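Local atomic coordinates of soluble epoxide hydrolase (Bacillus megaterium, PDB entry 4INZ), a protein that is a soluble epoxide hydrolase, an enzyme of the alpha/beta hydrolase fold. Residues D177-S180 with G181-K184. The protein carries 1 engineered substitution. Numbering follows the deposited sequence.
Sequences DNFS and GLRK
Arg183 reaches back along its own helix, 169-193, to grip the backbone of Asp177 and Asn178 at a kink. Asp177, Asn178 and Phe179 lie in the left-handed helical region (phi and psi between 45° and 63°), consistent with the first two carbonyls pointing to the guanidinium. NH1 of Arg183 meets Asp177 O head-on at 2.8 Å; its NE bonds Asn178 O at 2.9 Å from above the carbonyl plane. Both oxygens lie in the guanidinium plane, and a bend at chi3 (-79°) turns one face to Ser180 CA, which sits offset toward its rim. Further along, i to i+4 bonds resume, Arg183 N to Phe179 O and Lys184 N to Ser180 O. Ser180 is buried, its OG bonded to Arg176 O; Leu182 packs on Phe47 and Pro48 and sets CD1 3.9 Å from Phe179 CD1. This helix, in the probable cap region between strands 131-137 and 248-253, packs here on helix 198-210 (Met205, Trp208, Glu209). The outer side is looser: Lys184 bends NZ back toward Ser180, and in one conformer Asp177 OD2 stays 6.6 Å from Arg183 NH1. Two arginine N-H groups are thus used on main-chain oxygens, fixing the guanidinium's rotation and probably helping stabilise the left-handed turns.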
ATOM      1  N   ASP A 177     -21.761  14.124   0.116  1.00 28.73           N
ATOM      2  CA  ASP A 177     -21.408  15.369   0.786  0.52 29.78           C
ATOM      3  C   ASP A 177     -19.913  15.649   0.752  1.00 31.36           C
ATOM      4  O   ASP A 177     -19.239  15.709   1.785  1.00 32.04           O
ATOM      5  CB  ASP A 177     -21.936  15.362   2.215  0.52 30.53           C
ATOM      6  CG  ASP A 177     -23.432  15.153   2.266  0.52 30.96           C
ATOM      7  OD1 ASP A 177     -24.169  16.107   1.944  0.52 32.43           O
ATOM      8  OD2 ASP A 177     -23.866  14.033   2.608  0.52 29.76           O
ATOM      9  N   ASN A 178     -19.394  15.827  -0.457  1.00 31.65           N
ATOM     10  CA  ASN A 178     -17.995  16.180  -0.623  1.00 31.91           C
ATOM     11  C   ASN A 178     -17.073  15.110  -0.026  1.00 27.78           C
ATOM     12  O   ASN A 178     -16.124  15.421   0.686  1.00 27.00           O
ATOM     13  CB  ASN A 178     -17.748  17.555   0.010  1.00 36.70           C
ATOM     14  CG  ASN A 178     -16.376  18.111  -0.305  1.00 41.67           C
ATOM     15  OD1 ASN A 178     -15.733  18.730   0.550  1.00 45.09           O
ATOM     16  ND2 ASN A 178     -15.914  17.894  -1.534  1.00 41.31           N
ATOM     17  N   PHE A 179     -17.370  13.847  -0.327  1.00 26.50           N
ATOM     18  CA  PHE A 179     -16.560  12.718   0.133  1.00 24.58           C
ATOM     19  C   PHE A 179     -16.428  12.662   1.654  1.00 25.05           C
ATOM     20  O   PHE A 179     -15.342  12.434   2.185  1.00 24.22           O
ATOM     21  CB  PHE A 179     -15.184  12.739  -0.533  1.00 26.24           C
ATOM     22  CG  PHE A 179     -15.250  12.709  -2.036  1.00 27.13           C
ATOM     23  CD1 PHE A 179     -15.322  11.501  -2.718  1.00 27.69           C
ATOM     24  CD2 PHE A 179     -15.277  13.887  -2.761  1.00 27.89           C
ATOM     25  CE1 PHE A 179     -15.403  11.469  -4.103  1.00 27.46           C
ATOM     26  CE2 PHE A 179     -15.362  13.869  -4.154  1.00 28.95           C
ATOM     27  CZ  PHE A 179     -15.427  12.658  -4.824  1.00 28.01           C
ATOM     28  N   SER A 180     -17.549  12.847   2.347  1.00 25.22           N
ATOM     29  CA  SER A 180     -17.554  12.931   3.800  1.00 28.62           C
ATOM     30  C   SER A 180     -16.962  11.690   4.461  1.00 28.99           C
ATOM     31  O   SER A 180     -16.225  11.799   5.438  1.00 29.17           O
ATOM     32  CB  SER A 180     -18.975  13.175   4.315  1.00 29.72           C
ATOM     33  OG  SER A 180     -19.865  12.200   3.806  1.00 31.23           O
ATOM     34  N   GLY A 181     -17.278  10.513   3.927  1.00 28.87           N
ATOM     35  CA  GLY A 181     -16.773   9.279   4.504  1.00 26.63           C
ATOM     36  C   GLY A 181     -15.257   9.208   4.454  1.00 26.36           C
ATOM     37  O   GLY A 181     -14.605   8.763   5.406  1.00 27.67           O
ATOM     38  N   LEU A 182     -14.689   9.648   3.337  1.00 24.49           N
ATOM     39  CA  LEU A 182     -13.238   9.640   3.165  1.00 25.21           C
ATOM     40  C   LEU A 182     -12.579  10.747   3.986  1.00 26.16           C
ATOM     41  O   LEU A 182     -11.488  10.570   4.527  1.00 25.05           O
ATOM     42  CB  LEU A 182     -12.873   9.780   1.685  1.00 24.86           C
ATOM     43  CG  LEU A 182     -13.334   8.635   0.781  1.00 24.43           C
ATOM     44  CD1 LEU A 182     -13.164   8.993  -0.694  1.00 25.67           C
ATOM     45  CD2 LEU A 182     -12.588   7.341   1.115  1.00 26.25           C
ATOM     46  N   ARG A 183     -13.247  11.893   4.074  1.00 27.58           N
ATOM     47  CA  ARG A 183     -12.746  13.000   4.889  1.00 28.95           C
ATOM     48  C   ARG A 183     -12.614  12.590   6.348  1.00 29.45           C
ATOM     49  O   ARG A 183     -11.624  12.909   7.014  1.00 30.03           O
ATOM     50  CB  ARG A 183     -13.666  14.219   4.782  1.00 29.02           C
ATOM     51  CG  ARG A 183     -13.500  15.005   3.497  1.00 31.23           C
ATOM     52  CD  ARG A 183     -14.185  16.360   3.581  1.00 33.64           C
ATOM     53  NE  ARG A 183     -15.631  16.277   3.381  1.00 37.22           N
ATOM     54  CZ  ARG A 183     -16.534  16.495   4.332  1.00 40.28           C
ATOM     55  NH1 ARG A 183     -17.828  16.402   4.053  1.00 40.62           N
ATOM     56  NH2 ARG A 183     -16.144  16.816   5.561  1.00 41.10           N
ATOM     57  N   LYS A 184     -13.622  11.890   6.851  1.00 29.03           N
ATOM     58  CA  LYS A 184     -13.617  11.500   8.250  1.00 33.00           C
ATOM     59  C   LYS A 184     -12.541  10.455   8.489  1.00 32.48           C
ATOM     60  O   LYS A 184     -11.921  10.417   9.548  1.00 33.93           O
ATOM     61  CB  LYS A 184     -14.996  10.992   8.663  1.00 39.72           C
ATOM     62  CG  LYS A 184     -16.075  12.070   8.560  1.00 45.73           C
ATOM     63  CD  LYS A 184     -17.429  11.603   9.083  1.00 50.68           C
ATOM     64  CE  LYS A 184     -18.450  12.740   9.064  1.00 54.21           C
ATOM     65  NZ  LYS A 184     -18.666  13.304   7.701  1.00 56.71           N
TER